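Long-range contacts in trans-4-hydroxy-L-proline dehydratase (Clostridioides difficile 70-100-2010, PDB 6VXC), which uses a glycyl radical to dehydrate trans-4-hydroxy-L-proline to (S)-1-pyrroline-5-carboxylate in the anaerobic breakdown of hydroxyproline: residues V62-L67 / A536-C541; I495-P500 / K514-Y519; D121-S126 / F790-R795; R326-L331 / I383-D388. All blocks are in the same frame, centred on the assembly; numbering follows the deposited sequence.

Interaction 1 (V62-L67 / A536-C541); sequences VEIPVL and AKHMPC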
loop_
_atom_site.group_PDB
_atom_site.type_symbol
_atom_site.label_atom_id
_atom_site.label_comp_id
_atom_site.label_asym_id
_atom_site.label_seq_id
_atom_site.Cartn_x
_atom_site.Cartn_y
_atom_site.Cartn_z
ATOM N N VAL A 62 5.365 -6.268 -33.145
ATOM C CA VAL A 62 4.104 -5.664 -32.731
ATOM C C VAL A 62 4.387 -4.456 -31.843
ATOM O O VAL A 62 5.485 -4.288 -31.318
ATOM C CB VAL A 62 3.203 -6.673 -31.983
ATOM C CG1 VAL A 62 2.735 -7.774 -32.920
ATOM C CG2 VAL A 62 3.954 -7.261 -30.791
ATOM N N GLU A 63 3.376 -3.607 -31.675
ATOM C CA GLU A 63 3.481 -2.495 -30.741
ATOM C C GLU A 63 3.537 -3.032 -29.307
ATOM O O GLU A 63 3.086 -4.138 -29.019
ATOM C CB GLU A 63 2.302 -1.531 -30.910
ATOM C CG GLU A 63 2.061 -1.044 -32.346
ATOM C CD GLU A 63 3.096 -0.039 -32.828
ATOM O OE1 GLU A 63 3.069 0.328 -34.024
ATOM O OE2 GLU A 63 3.950 0.379 -32.017
ATOM N N ILE A 64 4.111 -2.233 -28.403
ATOM C CA ILE A 64 4.389 -2.727 -27.047
ATOM C C ILE A 64 3.131 -3.168 -26.315
ATOM O O ILE A 64 3.171 -4.203 -25.642
ATOM C CB ILE A 64 5.211 -1.699 -26.262
ATOM C CG1 ILE A 64 6.603 -1.580 -26.900
ATOM C CG2 ILE A 64 5.349 -2.151 -24.819
ATOM C CD1 ILE A 64 7.451 -0.476 -26.333
ATOM N N PRO A 65 2.004 -2.467 -26.388
ATOM C CA PRO A 65 0.810 -2.998 -25.707
ATOM C C PRO A 65 0.440 -4.400 -26.164
ATOM O O PRO A 65 0.129 -5.260 -25.330
ATOM C CB PRO A 65 -0.281 -1.963 -26.024
ATOM C CG PRO A 65 0.341 -0.967 -26.943
ATOM C CD PRO A 65 1.814 -1.099 -26.878
ATOM N N VAL A 66 0.489 -4.667 -27.468
ATOM C CA VAL A 66 0.200 -6.012 -27.951
ATOM C C VAL A 66 1.265 -6.996 -27.476
ATOM O O VAL A 66 0.958 -8.142 -27.133
ATOM C CB VAL A 66 0.057 -6.009 -29.483
ATOM C CG1 VAL A 66 -0.020 -7.431 -30.013
ATOM C CG2 VAL A 66 -1.192 -5.228 -29.898
ATOM N N LEU A 67 2.530 -6.571 -27.450
ATOM C CA LEU A 67 3.590 -7.434 -26.937
ATOM C C LEU A 67 3.321 -7.861 -25.495
ATOM O O LEU A 67 3.488 -9.032 -25.143
ATOM C CB LEU A 67 4.946 -6.733 -27.045
ATOM C CG LEU A 67 6.156 -7.413 -26.401
ATOM C CD1 LEU A 67 6.369 -8.780 -26.967
ATOM C CD2 LEU A 67 7.372 -6.571 -26.663
ATOM N N ALA A 536 4.321 4.334 -18.959
ATOM C CA ALA A 536 3.263 4.360 -19.961
ATOM C C ALA A 536 3.680 3.650 -21.245
ATOM O O ALA A 536 2.882 2.924 -21.851
ATOM C CB ALA A 536 2.875 5.807 -20.251
ATOM N N LYS A 537 4.937 3.831 -21.664
ATOM C CA LYS A 537 5.394 3.259 -22.929
ATOM C C LYS A 537 5.818 1.805 -22.773
ATOM O O LYS A 537 5.578 0.998 -23.671
ATOM C CB LYS A 537 6.566 4.073 -23.502
ATOM C CG LYS A 537 6.216 5.496 -23.919
ATOM C CD LYS A 537 7.476 6.317 -24.272
ATOM C CE LYS A 537 7.123 7.696 -24.843
ATOM N NZ LYS A 537 6.438 7.609 -26.174
ATOM N N HIS A 538 6.460 1.449 -21.659
ATOM C CA HIS A 538 7.056 0.131 -21.517
ATOM C C HIS A 538 6.350 -0.764 -20.505
ATOM O O HIS A 538 6.660 -1.952 -20.445
ATOM C CB HIS A 538 8.538 0.268 -21.127
ATOM C CG HIS A 538 9.316 1.142 -22.065
ATOM N ND1 HIS A 538 9.749 0.710 -23.298
ATOM C CD2 HIS A 538 9.713 2.432 -21.960
ATOM C CE1 HIS A 538 10.383 1.695 -23.910
ATOM N NE2 HIS A 538 10.377 2.751 -23.119
ATOM N N MET A 539 5.425 -0.237 -19.713
ATOM C CA MET A 539 4.637 -1.075 -18.810
ATOM C C MET A 539 3.141 -0.950 -19.060
ATOM O O MET A 539 2.375 -0.853 -18.094
ATOM C CB MET A 539 4.890 -0.706 -17.350
ATOM C CG MET A 539 6.257 -0.987 -16.800
ATOM S SD MET A 539 6.233 -0.468 -15.064
ATOM C CE MET A 539 7.941 -0.016 -14.806
ATOM N N PRO A 540 2.671 -0.921 -20.305
ATOM C CA PRO A 540 1.224 -0.900 -20.504
ATOM C C PRO A 540 0.630 -2.152 -19.889
ATOM O O PRO A 540 1.281 -3.188 -19.791
ATOM C CB PRO A 540 1.065 -0.876 -22.028
ATOM C CG PRO A 540 2.308 -1.499 -22.544
ATOM C CD PRO A 540 3.395 -1.089 -21.578
ATOM N N CYS A 541 -0.590 -2.035 -19.401
ATOM C CA CYS A 541 -1.240 -3.141 -18.701
ATOM C C CYS A 541 -2.609 -3.374 -19.318
ATOM O O CYS A 541 -3.629 -2.964 -18.759
ATOM C CB CYS A 541 -1.314 -2.864 -17.193
ATOM S SG CYS A 541 -1.881 -1.186 -16.765
#
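Ile-64, in the first turn of helix 64-78, sets both its branches against the chain where helix 506-538 comes to its end. Its CG2 lies 3.4 Å from the carbonyl O of Lys-537, and CD1 reaches the same oxygen at 3.6 Å. The torsion explains this double touch: with chi1 at -67°, CG2 stands anti to the backbone N while CG1 lies beside that N, and an extended chi2 (173°) carries CD1 on toward His-538, whose ND1 it approaches obliquely at 4.0 Å. The His-538 side chain starts away from helix 64-78 and touches Thr-148 and Lys-151 of helix 148-155. Next to Ile-64, the ring of Pro-540 packs at about a right angle to it, CG of Pro-540 lying 3.9 Å from CG2 of Ile-64. The same CG is 3.8 Å from CA of Pro-65, whose side chain also touches Asp-220 and Ala-223 of helix 214-248. The chain leaves helical geometry at Met-539, and Pro-540 follows with its CB toward helix 64-78. No hydrogen bond spans the segments and 184 Å² is buried, implying a small surface contact held by van der Waals packing of aliphatic carbon against a backbone oxygen, a histidine and a proline ring.

Interaction 2 (I495-P500 / K514-Y519); sequences IETGDP and KKQLHY
Ile-495 and Tyr-519 meet in a CH-pi contact: CG2 of Ile-495 sits 3.5 Å from the centroid of the tyrosine ring and only 6° off its normal, hence almost exactly over the middle of one face. Tyr-519 holds its CG anti to the backbone N, and the two side chains run past each other in opposite directions. Beside this apolar pair, Gln-516 bends at chi2 (-80°), which brings its amide to the loop backbone. Its NE2 donates to two acceptors, the carbonyl O of Ile-495 at 2.7 Å, from 30° outside the carbonyl plane, and OG1 of Thr-497 at 3.0 Å. Its OE1 receives a weak bond from the backbone N of Ile-495 at 3.3 Å. The two NE2 bonds, the one to Ile-495 O bent, and the weak one to OE1 together restrain the amide's flip. On the outer flank, CG2 of Thr-497 packs 3.7 Å from CB of Lys-515, and a water donates to Thr-497 O and weakly accepts from Lys-515 NZ. The loop leading from strand 491-492 is thereby laid back on the helix it precedes, helix 506-538, while Gln-516 also touches Ile-476 and Thr-480 of helix 473-481, and Pro-500 rests on helix 597-605.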
loop_
_atom_site.group_PDB
_atom_site.type_symbol
_atom_site.label_atom_id
_atom_site.label_comp_id
_atom_site.label_asym_id
_atom_site.label_seq_id
_atom_site.Cartn_x
_atom_site.Cartn_y
_atom_site.Cartn_z
ATOM N N ILE A 495 20.114 23.520 -2.077
ATOM C CA ILE A 495 20.536 24.815 -2.606
ATOM C C ILE A 495 21.037 25.692 -1.458
ATOM O O ILE A 495 20.834 25.389 -0.287
ATOM C CB ILE A 495 19.406 25.522 -3.378
ATOM C CG1 ILE A 495 18.127 25.578 -2.537
ATOM C CG2 ILE A 495 19.136 24.796 -4.686
ATOM C CD1 ILE A 495 17.037 26.467 -3.100
ATOM N N GLU A 496 21.691 26.803 -1.810
ATOM C CA GLU A 496 22.238 27.738 -0.815
ATOM C C GLU A 496 21.167 28.736 -0.405
ATOM O O GLU A 496 20.980 29.763 -1.044
ATOM C CB GLU A 496 23.463 28.463 -1.357
ATOM C CG GLU A 496 24.708 27.605 -1.452
ATOM C CD GLU A 496 25.921 28.366 -2.004
ATOM O OE1 GLU A 496 25.916 29.620 -1.989
ATOM O OE2 GLU A 496 26.877 27.692 -2.452
ATOM N N THR A 497 20.464 28.451 0.687
ATOM C CA THR A 497 19.452 29.382 1.174
ATOM C C THR A 497 19.982 30.343 2.236
ATOM O O THR A 497 19.237 31.211 2.697
ATOM C CB THR A 497 18.225 28.616 1.702
ATOM O OG1 THR A 497 18.640 27.506 2.501
ATOM C CG2 THR A 497 17.382 28.111 0.537
ATOM N N GLY A 498 21.242 30.220 2.626
ATOM C CA GLY A 498 21.851 31.146 3.560
ATOM C C GLY A 498 22.407 30.443 4.778
ATOM O O GLY A 498 21.996 29.327 5.105
ATOM N N ASP A 499 23.385 31.066 5.412
ATOM C CA ASP A 499 23.882 30.611 6.707
ATOM C C ASP A 499 22.806 30.846 7.756
ATOM O O ASP A 499 22.420 31.996 7.972
ATOM C CB ASP A 499 25.171 31.361 7.068
ATOM C CG ASP A 499 25.815 30.839 8.342
ATOM O OD1 ASP A 499 25.080 30.453 9.277
ATOM O OD2 ASP A 499 27.058 30.800 8.404
ATOM N N PRO A 500 22.307 29.809 8.434
ATOM C CA PRO A 500 21.205 30.017 9.393
ATOM C C PRO A 500 21.542 30.964 10.527
ATOM O O PRO A 500 20.628 31.552 11.111
ATOM C CB PRO A 500 20.933 28.608 9.941
ATOM C CG PRO A 500 21.657 27.673 9.058
ATOM C CD PRO A 500 22.794 28.421 8.443
ATOM N N LYS A 514 11.122 26.604 3.109
ATOM C CA LYS A 514 10.207 26.483 1.983
ATOM C C LYS A 514 10.949 26.498 0.650
ATOM O O LYS A 514 10.557 25.788 -0.287
ATOM C CB LYS A 514 9.158 27.593 2.048
ATOM C CG LYS A 514 8.134 27.380 3.170
ATOM C CD LYS A 514 6.886 28.240 2.975
ATOM C CE LYS A 514 7.152 29.723 3.240
ATOM N NZ LYS A 514 5.925 30.588 3.176
ATOM N N LYS A 515 12.051 27.246 0.561
ATOM C CA LYS A 515 12.851 27.215 -0.661
ATOM C C LYS A 515 13.549 25.872 -0.835
ATOM O O LYS A 515 13.602 25.344 -1.949
ATOM C CB LYS A 515 13.887 28.337 -0.673
ATOM C CG LYS A 515 13.327 29.735 -0.828
ATOM C CD LYS A 515 14.498 30.706 -0.953
ATOM C CE LYS A 515 14.097 32.139 -0.718
ATOM N NZ LYS A 515 15.320 32.989 -0.777
ATOM N N GLN A 516 14.085 25.294 0.247
ATOM C CA GLN A 516 14.657 23.961 0.117
ATOM C C GLN A 516 13.592 22.957 -0.304
ATOM O O GLN A 516 13.836 22.116 -1.170
ATOM C CB GLN A 516 15.320 23.530 1.419
ATOM C CG GLN A 516 16.516 24.374 1.812
ATOM C CD GLN A 516 17.769 23.987 1.062
ATOM O OE1 GLN A 516 17.776 23.046 0.263
ATOM N NE2 GLN A 516 18.848 24.702 1.333
ATOM N N LEU A 517 12.392 23.064 0.274
ATOM C CA LEU A 517 11.285 22.186 -0.090
ATOM C C LEU A 517 10.940 22.305 -1.573
ATOM O O LEU A 517 10.761 21.296 -2.260
ATOM C CB LEU A 517 10.069 22.524 0.768
ATOM C CG LEU A 517 8.775 21.739 0.594
ATOM C CD1 LEU A 517 9.055 20.269 0.772
ATOM C CD2 LEU A 517 7.761 22.226 1.626
ATOM N N HIS A 518 10.791 23.539 -2.057
ATOM C CA HIS A 518 10.471 23.775 -3.462
ATOM C C HIS A 518 11.495 23.109 -4.365
ATOM O O HIS A 518 11.142 22.434 -5.331
ATOM C CB HIS A 518 10.405 25.284 -3.734
ATOM C CG HIS A 518 10.208 25.641 -5.180
ATOM N ND1 HIS A 518 9.030 25.404 -5.859
ATOM C CD2 HIS A 518 11.036 26.240 -6.070
ATOM C CE1 HIS A 518 9.142 25.839 -7.102
ATOM N NE2 HIS A 518 10.348 26.351 -7.255
ATOM N N TYR A 519 12.778 23.268 -4.044
ATOM C CA TYR A 519 13.825 22.664 -4.860
ATOM C C TYR A 519 13.722 21.144 -4.852
ATOM O O TYR A 519 13.798 20.495 -5.900
ATOM C CB TYR A 519 15.187 23.107 -4.343
ATOM C CG TYR A 519 16.369 22.495 -5.064
ATOM C CD1 TYR A 519 16.662 22.844 -6.379
ATOM C CD2 TYR A 519 17.210 21.606 -4.418
ATOM C CE1 TYR A 519 17.752 22.308 -7.031
ATOM C CE2 TYR A 519 18.304 21.059 -5.056
ATOM C CZ TYR A 519 18.571 21.413 -6.366
ATOM O OH TYR A 519 19.656 20.879 -7.016
HETATM O O HOH W 1 16.935 32.153 2.068
#

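Interaction 3 (D121-S126 / F790-R795); sequences DIINFS and FNNLSR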
loop_
_atom_site.group_PDB
_atom_site.type_symbol
_atom_site.label_atom_id
_atom_site.label_comp_id
_atom_site.label_asym_id
_atom_site.label_seq_id
_atom_site.Cartn_x
_atom_site.Cartn_y
_atom_site.Cartn_z
ATOM N N ASP A 121 18.695 -11.342 6.800
ATOM C CA ASP A 121 18.241 -11.609 8.154
ATOM C C ASP A 121 16.714 -11.625 8.254
ATOM O O ASP A 121 16.132 -12.530 8.857
ATOM C CB ASP A 121 18.832 -10.505 9.032
ATOM C CG ASP A 121 18.767 -10.802 10.495
ATOM O OD1 ASP A 121 18.031 -11.731 10.888
ATOM O OD2 ASP A 121 19.454 -10.069 11.253
ATOM N N ILE A 122 16.048 -10.663 7.628
ATOM C CA ILE A 122 14.595 -10.586 7.639
ATOM C C ILE A 122 14.082 -10.432 6.216
ATOM O O ILE A 122 14.781 -9.937 5.325
ATOM C CB ILE A 122 14.074 -9.443 8.538
ATOM C CG1 ILE A 122 14.796 -8.132 8.214
ATOM C CG2 ILE A 122 14.184 -9.828 10.012
ATOM C CD1 ILE A 122 14.344 -6.973 9.055
ATOM N N ILE A 123 12.851 -10.885 6.007
ATOM C CA ILE A 123 12.174 -10.837 4.719
ATOM C C ILE A 123 13.017 -11.566 3.682
ATOM O O ILE A 123 13.150 -11.112 2.542
ATOM C CB ILE A 123 11.877 -9.381 4.293
ATOM C CG1 ILE A 123 11.554 -8.515 5.517
ATOM C CG2 ILE A 123 10.731 -9.331 3.278
ATOM C CD1 ILE A 123 10.351 -8.964 6.286
ATOM N N ASN A 124 13.550 -12.721 4.061
ATOM C CA ASN A 124 14.320 -13.538 3.137
ATOM C C ASN A 124 13.397 -14.332 2.228
ATOM O O ASN A 124 12.261 -14.643 2.580
ATOM C CB ASN A 124 15.232 -14.498 3.898
ATOM C CG ASN A 124 14.458 -15.382 4.854
ATOM O OD1 ASN A 124 13.933 -14.905 5.854
ATOM N ND2 ASN A 124 14.376 -16.670 4.547
ATOM N N PHE A 125 13.898 -14.619 1.026
ATOM C CA PHE A 125 13.259 -15.508 0.062
ATOM C C PHE A 125 14.272 -16.565 -0.357
ATOM O O PHE A 125 15.388 -16.224 -0.775
ATOM C CB PHE A 125 12.796 -14.742 -1.180
ATOM C CG PHE A 125 11.562 -13.922 -0.980
ATOM C CD1 PHE A 125 11.630 -12.675 -0.372
ATOM C CD2 PHE A 125 10.336 -14.375 -1.450
ATOM C CE1 PHE A 125 10.500 -11.911 -0.209
ATOM C CE2 PHE A 125 9.197 -13.615 -1.289
ATOM C CZ PHE A 125 9.279 -12.377 -0.673
ATOM N N SER A 126 13.881 -17.835 -0.297
ATOM C CA SER A 126 14.782 -18.901 -0.720
ATOM C C SER A 126 14.869 -18.935 -2.238
ATOM O O SER A 126 13.853 -18.853 -2.926
ATOM C CB SER A 126 14.307 -20.250 -0.196
ATOM O OG SER A 126 14.534 -20.317 1.196
ATOM N N PHE A 790 6.103 -9.418 14.800
ATOM C CA PHE A 790 7.145 -8.682 15.499
ATOM C C PHE A 790 8.541 -9.170 15.114
ATOM O O PHE A 790 9.456 -8.363 14.930
ATOM C CB PHE A 790 6.891 -8.797 17.013
ATOM C CG PHE A 790 7.834 -8.002 17.871
ATOM C CD1 PHE A 790 7.718 -6.628 17.965
ATOM C CD2 PHE A 790 8.787 -8.645 18.656
ATOM C CE1 PHE A 790 8.582 -5.893 18.773
ATOM C CE2 PHE A 790 9.645 -7.924 19.478
ATOM C CZ PHE A 790 9.549 -6.554 19.535
ATOM N N ASN A 791 8.705 -10.480 14.938
ATOM C CA ASN A 791 9.987 -11.070 14.564
ATOM C C ASN A 791 10.425 -10.720 13.140
ATOM O O ASN A 791 11.580 -10.982 12.797
ATOM C CB ASN A 791 9.944 -12.604 14.697
ATOM C CG ASN A 791 9.964 -13.080 16.144
ATOM O OD1 ASN A 791 10.250 -12.315 17.067
ATOM N ND2 ASN A 791 9.711 -14.378 16.338
ATOM N N ASN A 792 9.540 -10.190 12.294
ATOM C CA ASN A 792 9.925 -9.734 10.959
ATOM C C ASN A 792 10.498 -8.325 10.959
ATOM O O ASN A 792 10.868 -7.828 9.896
ATOM C CB ASN A 792 8.736 -9.771 9.994
ATOM C CG ASN A 792 8.417 -11.177 9.522
ATOM O OD1 ASN A 792 9.262 -12.057 9.554
ATOM N ND2 ASN A 792 7.190 -11.384 9.061
ATOM N N LEU A 793 10.552 -7.664 12.105
ATOM C CA LEU A 793 10.953 -6.275 12.180
ATOM C C LEU A 793 12.400 -6.155 12.657
ATOM O O LEU A 793 12.863 -6.938 13.487
ATOM C CB LEU A 793 10.014 -5.513 13.111
ATOM C CG LEU A 793 8.513 -5.822 12.944
ATOM C CD1 LEU A 793 7.734 -5.082 13.988
ATOM C CD2 LEU A 793 7.988 -5.472 11.538
ATOM N N SER A 794 13.117 -5.178 12.114
ATOM C CA SER A 794 14.448 -4.887 12.614
ATOM C C SER A 794 14.363 -4.439 14.072
ATOM O O SER A 794 13.320 -3.997 14.554
ATOM C CB SER A 794 15.109 -3.779 11.798
ATOM O OG SER A 794 14.578 -2.511 12.162
ATOM N N ARG A 795 15.484 -4.564 14.776
ATOM C CA ARG A 795 15.541 -4.090 16.155
ATOM C C ARG A 795 15.150 -2.611 16.248
ATOM O O ARG A 795 14.472 -2.193 17.191
ATOM C CB ARG A 795 16.943 -4.329 16.721
ATOM C CG ARG A 795 17.163 -3.725 18.082
ATOM C CD ARG A 795 16.213 -4.295 19.110
ATOM N NE ARG A 795 16.313 -3.530 20.349
ATOM C CZ ARG A 795 16.894 -3.942 21.465
ATOM N NH1 ARG A 795 17.428 -5.158 21.536
ATOM N NH2 ARG A 795 16.931 -3.125 22.512
HETATM O O HOH W 2 11.815 -12.383 8.194
#
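Ile-122 meets the turn Phe-790 to Asn-792, a single 3-10 turn that follows strand 787-789 in the glycine radical family region and is closed by a bond from Leu-793 N to Phe-790 O. In sequence the turn begins five residues after Gly-785, the radical site, which carries no radical in this structure. The first shell is aliphatic carbon against backbone. CD1 of Ile-122 lies 3.7 Å from the carbonyl O of Asn-792 and 3.8 Å from the backbone N of Ser-794, whereas its CG2 faces the carbonyl oxygens of Asn-791 and Asn-792. With chi1 at 50°, CG1 of Ile-122 is wedged between its own backbone N and carbonyl carbon, and the extended chi2 carries CD1 to Asn-792 O and the N of Ser-794. Ile-123, its chi1 of -34° off the staggered positions, adds its CD1, 3.8 Å from that same oxygen of Asn-792 and 4.1 Å from its CB, the two side chains crossing at about a right angle.

In the next shell, Asp-788 accepts a bond from ND2 of Asn-792, which helps set the amide, and Tyr-357 packs on the same side chain. Pro-773 O receives ND2 of Asn-791, and Ser-794 caps helix 795-803 through a bond from Leu-797 N to its OG. No direct hydrogen bond joins the segments. Instead, one water bridges them, accepting from Ile-123 N at 2.8 Å and donating to Asn-792 OD1 at 2.9 Å.

Interaction 4 (R326-L331 / I383-D388); sequences RAQELL and ILDVMD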
loop_
_atom_site.group_PDB
_atom_site.type_symbol
_atom_site.label_atom_id
_atom_site.label_comp_id
_atom_site.label_asym_id
_atom_site.label_seq_id
_atom_site.Cartn_x
_atom_site.Cartn_y
_atom_site.Cartn_z
ATOM N N ARG A 326 -21.510 -21.434 4.794
ATOM C CA ARG A 326 -20.775 -21.652 3.550
ATOM C C ARG A 326 -20.231 -20.333 3.012
ATOM O O ARG A 326 -19.121 -20.293 2.478
ATOM C CB ARG A 326 -21.664 -22.339 2.508
ATOM C CG ARG A 326 -21.005 -22.570 1.124
ATOM C CD ARG A 326 -19.842 -23.568 1.186
ATOM N NE ARG A 326 -19.651 -24.291 -0.075
ATOM C CZ ARG A 326 -19.006 -25.450 -0.181
ATOM N NH1 ARG A 326 -18.572 -26.067 0.910
ATOM N NH2 ARG A 326 -18.874 -26.030 -1.363
ATOM N N ALA A 327 -21.000 -19.247 3.153
ATOM C CA ALA A 327 -20.498 -17.917 2.796
ATOM C C ALA A 327 -19.269 -17.545 3.612
ATOM O O ALA A 327 -18.322 -16.955 3.080
ATOM C CB ALA A 327 -21.586 -16.865 2.968
ATOM N N GLN A 328 -19.270 -17.859 4.912
ATOM C CA GLN A 328 -18.090 -17.607 5.724
ATOM C C GLN A 328 -16.947 -18.522 5.325
ATOM O O GLN A 328 -15.793 -18.083 5.255
ATOM C CB GLN A 328 -18.408 -17.788 7.207
ATOM C CG GLN A 328 -17.193 -17.576 8.081
ATOM C CD GLN A 328 -17.536 -17.474 9.569
ATOM O OE1 GLN A 328 -18.713 -17.416 9.956
ATOM N NE2 GLN A 328 -16.508 -17.429 10.406
ATOM N N GLU A 329 -17.254 -19.797 5.051
ATOM C CA GLU A 329 -16.226 -20.753 4.662
ATOM C C GLU A 329 -15.520 -20.297 3.384
ATOM O O GLU A 329 -14.293 -20.396 3.269
ATOM C CB GLU A 329 -16.839 -22.149 4.485
ATOM C CG GLU A 329 -15.827 -23.225 4.057
ATOM C CD GLU A 329 -16.448 -24.617 3.876
ATOM O OE1 GLU A 329 -15.754 -25.616 4.111
ATOM O OE2 GLU A 329 -17.612 -24.707 3.463
ATOM N N LEU A 330 -16.283 -19.794 2.417
ATOM C CA LEU A 330 -15.683 -19.334 1.168
ATOM C C LEU A 330 -14.776 -18.130 1.405
ATOM O O LEU A 330 -13.713 -18.021 0.791
ATOM C CB LEU A 330 -16.771 -19.015 0.142
ATOM C CG LEU A 330 -17.430 -20.257 -0.454
ATOM C CD1 LEU A 330 -18.737 -19.929 -1.157
ATOM C CD2 LEU A 330 -16.470 -20.950 -1.408
ATOM N N LEU A 331 -15.174 -17.222 2.296
ATOM C CA LEU A 331 -14.333 -16.070 2.603
ATOM C C LEU A 331 -13.092 -16.463 3.390
ATOM O O LEU A 331 -12.036 -15.856 3.207
ATOM C CB LEU A 331 -15.131 -15.012 3.365
ATOM C CG LEU A 331 -16.085 -14.230 2.469
ATOM C CD1 LEU A 331 -16.948 -13.295 3.267
ATOM C CD2 LEU A 331 -15.290 -13.466 1.401
ATOM N N ILE A 383 -17.523 -10.869 7.234
ATOM C CA ILE A 383 -16.111 -10.505 7.056
ATOM C C ILE A 383 -15.438 -10.250 8.405
ATOM O O ILE A 383 -14.314 -10.704 8.651
ATOM C CB ILE A 383 -15.992 -9.285 6.125
ATOM C CG1 ILE A 383 -16.396 -9.694 4.697
ATOM C CG2 ILE A 383 -14.569 -8.684 6.186
ATOM C CD1 ILE A 383 -16.616 -8.530 3.734
ATOM N N LEU A 384 -16.113 -9.529 9.305
ATOM C CA LEU A 384 -15.549 -9.328 10.640
ATOM C C LEU A 384 -15.319 -10.658 11.357
ATOM O O LEU A 384 -14.273 -10.856 11.988
ATOM C CB LEU A 384 -16.446 -8.407 11.466
ATOM C CG LEU A 384 -16.536 -6.933 11.067
ATOM C CD1 LEU A 384 -17.226 -6.132 12.167
ATOM C CD2 LEU A 384 -15.151 -6.346 10.767
ATOM N N ASP A 385 -16.262 -11.600 11.230
ATOM C CA ASP A 385 -16.060 -12.916 11.831
ATOM C C ASP A 385 -14.860 -13.642 11.221
ATOM O O ASP A 385 -14.096 -14.292 11.945
ATOM C CB ASP A 385 -17.315 -13.785 11.689
ATOM C CG ASP A 385 -18.446 -13.357 12.612
ATOM O OD1 ASP A 385 -18.186 -12.656 13.614
ATOM O OD2 ASP A 385 -19.599 -13.731 12.327
ATOM N N VAL A 386 -14.694 -13.598 9.890
ATOM C CA VAL A 386 -13.578 -14.359 9.327
ATOM C C VAL A 386 -12.237 -13.689 9.647
ATOM O O VAL A 386 -11.245 -14.379 9.917
ATOM C CB VAL A 386 -13.734 -14.645 7.811
ATOM C CG1 VAL A 386 -15.122 -14.329 7.263
ATOM C CG2 VAL A 386 -12.602 -14.055 6.976
ATOM N N MET A 387 -12.164 -12.350 9.637
ATOM C CA MET A 387 -10.869 -11.745 9.953
ATOM C C MET A 387 -10.487 -12.019 11.407
ATOM O O MET A 387 -9.321 -12.316 11.705
ATOM C CB MET A 387 -10.865 -10.241 9.641
ATOM C CG MET A 387 -11.658 -9.365 10.587
ATOM S SD MET A 387 -11.392 -7.588 10.354
ATOM C CE MET A 387 -9.687 -7.431 10.912
ATOM N N ASP A 388 -11.477 -11.993 12.303
ATOM C CA ASP A 388 -11.274 -12.329 13.710
ATOM C C ASP A 388 -10.769 -13.764 13.858
ATOM O O ASP A 388 -9.717 -14.011 14.457
ATOM C CB ASP A 388 -12.610 -12.125 14.431
ATOM C CG ASP A 388 -12.517 -12.114 15.944
ATOM O OD1 ASP A 388 -11.408 -12.028 16.517
ATOM O OD2 ASP A 388 -13.610 -12.166 16.563
#
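Val-386 fills the space between Gln-328 and Leu-331, where helices 324-339 and 378-390 face each other. Its CG1 is 3.9 Å from CG of Gln-328 and 4.0 Å from CB of Leu-331, so one methyl touches side chains one helical turn apart. The valine's chi1 of -11° is close to eclipsed; if modelled correctly, this is a strained rotamer that turns CG1 to Gln-328 and Leu-331. Leu-331 completes the buried, apolar part: its CD1 lies 3.9 Å from CG1 of Ile-383, although the Ile-383 side chain starts out away from the other helix.

The margin at Asp-385 differs in burial and chemistry rather than in distance: this residue is partly exposed, and the other segment covers just 24 Å² of it. There the extended Gln-328, its CG anti to the backbone N, crosses Asp-385 at about a right angle, with NE2 3.9 Å from CB of the aspartate. The amide and carboxylate planes are 31° apart, and no hydrogen bond joins the two residues. Each has partners beyond the contact: NE2 of Gln-328 donates to Glu-332, while Asp-385 forms salt bridges with Arg-324 and Arg-412, charges that probably favour its ionised form.

The axes of the two six-residue segments approach to 9.6 Å, crossing at -49°. Around this helix pair, helices 276-293 and 305-318 contribute Tyr-276, Leu-305 and Leu-309 against Leu-331, while helix 407-418 packs against Leu-384 and Asp-388 of helix 378-390.

From the N terminus, residues 62-67 open the first long loop, which interaction 1 closes at 536-541, at the end of helix 506-538. Residues 121-126 begin a second, which interaction 3 closes only at 790-795; the segments of these two contacts alternate, so the loops cross. Interactions 4 and 2 are both enclosed by each of them, following one another in series: 4 pairs two helices through segments 52 residues apart, and 2 folds a loop back onto helix 506-538, which interaction 1 also uses. Interactions 2 and 4 lie on opposite sides of the chain's centre, their centres about 54 Å apart. Interaction 3 alone joins the PFL-like family region to the glycine radical family region.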